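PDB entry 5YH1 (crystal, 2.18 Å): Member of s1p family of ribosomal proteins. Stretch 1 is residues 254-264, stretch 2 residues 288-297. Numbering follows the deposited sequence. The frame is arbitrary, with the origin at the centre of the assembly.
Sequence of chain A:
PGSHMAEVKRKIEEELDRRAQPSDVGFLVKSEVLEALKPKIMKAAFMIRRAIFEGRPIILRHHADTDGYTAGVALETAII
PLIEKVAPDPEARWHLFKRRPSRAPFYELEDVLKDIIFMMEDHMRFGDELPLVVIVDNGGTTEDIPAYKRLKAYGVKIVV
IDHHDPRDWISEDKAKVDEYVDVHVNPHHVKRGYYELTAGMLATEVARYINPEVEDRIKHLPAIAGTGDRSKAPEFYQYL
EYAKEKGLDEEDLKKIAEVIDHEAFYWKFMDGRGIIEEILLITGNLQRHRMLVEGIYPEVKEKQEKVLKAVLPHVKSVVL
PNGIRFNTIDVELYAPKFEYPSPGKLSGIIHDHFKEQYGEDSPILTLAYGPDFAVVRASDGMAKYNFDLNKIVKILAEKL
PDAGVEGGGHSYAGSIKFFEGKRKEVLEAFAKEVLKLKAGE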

# COMPACT_ATOMS: atom_id res chain seq x y z
N LYS A 254 17.73 0.73 26.53
CA LYS A 254 16.68 1.69 26.21
C LYS A 254 16.84 2.34 24.83
O LYS A 254 15.85 2.53 24.12
CB LYS A 254 16.60 2.77 27.28
CG LYS A 254 15.92 2.28 28.54
CD LYS A 254 15.90 3.34 29.63
CE LYS A 254 14.96 2.94 30.75
NZ LYS A 254 15.42 3.48 32.06
N LYS A 255 18.08 2.66 24.48
CA LYS A 255 18.39 3.25 23.18
C LYS A 255 18.08 2.25 22.07
O LYS A 255 17.49 2.62 21.06
CB LYS A 255 19.87 3.62 23.08
CG LYS A 255 20.33 4.82 23.91
CD LYS A 255 21.83 5.00 23.69
CE LYS A 255 22.34 6.37 24.07
NZ LYS A 255 21.99 6.69 25.47
N ILE A 256 18.51 1.00 22.27
CA ILE A 256 18.22 -0.09 21.33
C ILE A 256 16.71 -0.25 21.12
O ILE A 256 16.24 -0.32 19.98
CB ILE A 256 18.86 -1.42 21.77
CG1 ILE A 256 20.37 -1.35 21.57
CG2 ILE A 256 18.30 -2.59 20.96
CD1 ILE A 256 21.15 -2.48 22.21
N ALA A 257 15.95 -0.30 22.21
CA ALA A 257 14.49 -0.42 22.09
C ALA A 257 13.88 0.75 21.32
O ALA A 257 13.00 0.55 20.47
CB ALA A 257 13.84 -0.55 23.46
N GLU A 258 14.33 1.97 21.63
CA GLU A 258 13.80 3.16 20.96
C GLU A 258 14.15 3.16 19.48
O GLU A 258 13.34 3.56 18.65
CB GLU A 258 14.29 4.45 21.63
CG GLU A 258 13.73 4.67 23.04
CD GLU A 258 12.28 5.15 23.07
OE1 GLU A 258 11.66 5.38 22.01
OE2 GLU A 258 11.75 5.29 24.18
N VAL A 259 15.36 2.71 19.16
CA VAL A 259 15.78 2.59 17.78
C VAL A 259 14.93 1.57 17.01
O VAL A 259 14.50 1.86 15.89
CB VAL A 259 17.28 2.24 17.66
CG1 VAL A 259 17.64 1.83 16.24
CG2 VAL A 259 18.13 3.43 18.09
N ILE A 260 14.68 0.41 17.60
CA ILE A 260 13.87 -0.62 16.93
C ILE A 260 12.46 -0.10 16.61
O ILE A 260 11.99 -0.25 15.48
CB ILE A 260 13.78 -1.91 17.76
CG1 ILE A 260 15.14 -2.61 17.78
CG2 ILE A 260 12.73 -2.84 17.17
CD1 ILE A 260 15.28 -3.67 18.85
N ASP A 261 11.81 0.50 17.60
CA ASP A 261 10.44 1.00 17.43
C ASP A 261 10.36 2.13 16.39
O ASP A 261 9.35 2.27 15.71
CB ASP A 261 9.84 1.46 18.77
CG ASP A 261 9.63 0.32 19.77
OD1 ASP A 261 9.49 -0.86 19.36
OD2 ASP A 261 9.59 0.60 20.97
N HIS A 262 11.43 2.92 16.29
CA HIS A 262 11.51 4.00 15.31
C HIS A 262 11.70 3.43 13.91
O HIS A 262 10.89 3.66 13.03
CB HIS A 262 12.65 4.96 15.68
CG HIS A 262 12.86 6.06 14.69
ND1 HIS A 262 13.68 5.92 13.59
CD2 HIS A 262 12.38 7.33 14.64
CE1 HIS A 262 13.70 7.06 12.91
NE2 HIS A 262 12.91 7.92 13.53
N GLU A 263 12.76 2.64 13.72
CA GLU A 263 13.01 2.03 12.42
C GLU A 263 11.82 1.18 11.93
O GLU A 263 11.46 1.24 10.75
CB GLU A 263 14.30 1.21 12.41
CG GLU A 263 15.57 2.00 12.73
CD GLU A 263 15.77 3.21 11.82
OE1 GLU A 263 15.36 4.33 12.21
OE2 GLU A 263 16.36 3.06 10.73
N ALA A 264 11.21 0.40 12.82
CA ALA A 264 10.10 -0.47 12.42
C ALA A 264 8.86 0.31 11.98
O ALA A 264 8.07 -0.17 11.18
CB ALA A 264 9.74 -1.45 13.54
N ARG A 288 29.07 -2.12 12.93
CA ARG A 288 27.78 -1.80 12.31
C ARG A 288 26.69 -1.56 13.36
O ARG A 288 25.87 -0.65 13.21
CB ARG A 288 27.35 -2.89 11.34
CG ARG A 288 26.03 -2.60 10.64
CD ARG A 288 25.78 -3.56 9.50
NE ARG A 288 26.81 -3.43 8.48
CZ ARG A 288 27.03 -4.31 7.51
NH1 ARG A 288 26.28 -5.39 7.40
NH2 ARG A 288 28.00 -4.10 6.64
N HIS A 289 26.68 -2.37 14.42
CA HIS A 289 25.73 -2.17 15.50
C HIS A 289 25.90 -0.77 16.08
O HIS A 289 24.92 -0.04 16.27
CB HIS A 289 25.90 -3.23 16.60
CG HIS A 289 25.26 -2.86 17.89
ND1 HIS A 289 23.96 -3.18 18.20
CD2 HIS A 289 25.75 -2.17 18.96
CE1 HIS A 289 23.66 -2.70 19.40
NE2 HIS A 289 24.73 -2.09 19.88
N ARG A 290 27.14 -0.39 16.37
CA ARG A 290 27.43 0.93 16.93
C ARG A 290 27.04 2.06 16.00
O ARG A 290 26.41 3.01 16.42
CB ARG A 290 28.91 1.06 17.30
CG ARG A 290 29.21 0.51 18.67
CD ARG A 290 30.70 0.33 18.89
NE ARG A 290 30.96 -0.01 20.28
CZ ARG A 290 32.11 -0.48 20.75
NH1 ARG A 290 33.14 -0.71 19.95
NH2 ARG A 290 32.22 -0.74 22.05
N MSE A 291 27.40 1.94 14.73
CA MSE A 291 27.05 2.99 13.75
C MSE A 291 25.56 3.16 13.63
O MSE A 291 25.07 4.28 13.60
CB MSE A 291 27.69 2.68 12.41
CG MSE A 291 29.19 2.91 12.50
SE MSE A 291 30.02 2.63 10.73
CE MSE A 291 30.23 0.68 10.59
N LEU A 292 24.81 2.07 13.61
CA LEU A 292 23.34 2.16 13.57
C LEU A 292 22.76 2.79 14.82
O LEU A 292 22.02 3.77 14.73
CB LEU A 292 22.72 0.79 13.34
CG LEU A 292 22.91 0.24 11.93
CD1 LEU A 292 22.50 -1.22 11.87
CD2 LEU A 292 22.13 1.05 10.91
N VAL A 293 23.08 2.25 16.00
CA VAL A 293 22.49 2.76 17.24
C VAL A 293 22.94 4.18 17.56
O VAL A 293 22.12 5.01 17.95
CB VAL A 293 22.76 1.81 18.43
CG1 VAL A 293 22.27 2.43 19.73
CG2 VAL A 293 22.07 0.48 18.19
N GLU A 294 24.23 4.48 17.37
CA GLU A 294 24.75 5.83 17.64
C GLU A 294 24.38 6.81 16.54
O GLU A 294 24.28 8.01 16.80
CB GLU A 294 26.28 5.81 17.81
CG GLU A 294 26.76 5.01 19.02
CD GLU A 294 28.28 4.85 19.09
OE1 GLU A 294 29.00 5.42 18.24
OE2 GLU A 294 28.75 4.14 20.01
N GLY A 295 24.17 6.32 15.33
CA GLY A 295 23.66 7.17 14.26
C GLY A 295 22.18 7.51 14.42
O GLY A 295 21.77 8.65 14.19
N ILE A 296 21.38 6.52 14.82
CA ILE A 296 19.93 6.66 14.79
C ILE A 296 19.38 7.24 16.09
O ILE A 296 18.49 8.10 16.05
CB ILE A 296 19.24 5.30 14.46
CG1 ILE A 296 19.65 4.84 13.05
CG2 ILE A 296 17.72 5.41 14.57
CD1 ILE A 296 19.38 3.37 12.77
N TYR A 297 19.89 6.80 17.23
CA TYR A 297 19.28 7.20 18.51
C TYR A 297 19.16 8.72 18.73
O TYR A 297 18.12 9.19 19.16
CB TYR A 297 19.94 6.52 19.72
CG TYR A 297 19.26 6.99 20.98
CD1 TYR A 297 18.02 6.48 21.36
CD2 TYR A 297 19.81 8.03 21.74
CE1 TYR A 297 17.37 6.96 22.48
CE2 TYR A 297 19.17 8.50 22.87
CZ TYR A 297 17.96 7.97 23.24
OH TYR A 297 17.33 8.45 24.35

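Both stretches are helical throughout, and their axes cross at 78°, 9.7 Å apart at closest approach. So steep a crossing confines contact to a short patch: the CA atoms of Val-259 and Tyr-297 lie 5.8 Å apart, those of Ile-256 and Val-293 6.6 Å. Each backbone satisfies itself through i to i+4 hydrogen bonds; none passes between the helices. Side-chain packing joins them.

Val-259 sits at the centre, its CA-to-CB bond pointing toward the other helix. With chi1 at t, Val-259 sets both methyls against that helix: CG1 and CG2 lie 4.0 and 4.1 Å from Ile-296 CG2, and CG2 also lies 3.9 Å from Tyr-297 CB. A short, branched side chain suits this place, filling width where the backbones come close. One turn earlier, Ile-256 starts sideways, but its m,t conformation extends the chain so that CD1 comes within 3.8 Å of His-289 CE1, at the imidazole edge. Its CG1 also packs 4.2 Å from Val-293 CG2, another compact valine in the t rotamer.

Tyr-297, with chi1 at t and chi2 at 78°, presents a ring face to Lys-255. Lys-255 CG stands 3.6 Å from the centroid of the Tyr-297 ring, only 5° off the normal, a CH-pi contact. Lysine serves well here because its methylenes can cover an aromatic face; chi1 is m, chi2 and chi3 are t, and chi4 at p turns the end, leaving Lys-255 NZ 4.2 Å from Tyr-297 CE2. Val-259 CG2 and Glu-258 CB lie at the ring edge.

At the other end, Ile-296 (m,t), its CA-to-CB bond toward the other helix, places CG2 3.5 Å from Glu-263 OE1. Glu-263 is m,m with chi3 at 94°; His-262, chi1 at t, donates from ND1 to Glu-263 OE1 at 2.7 Å. Satisfied thus, a buried glutamate can tolerate an aliphatic neighbour.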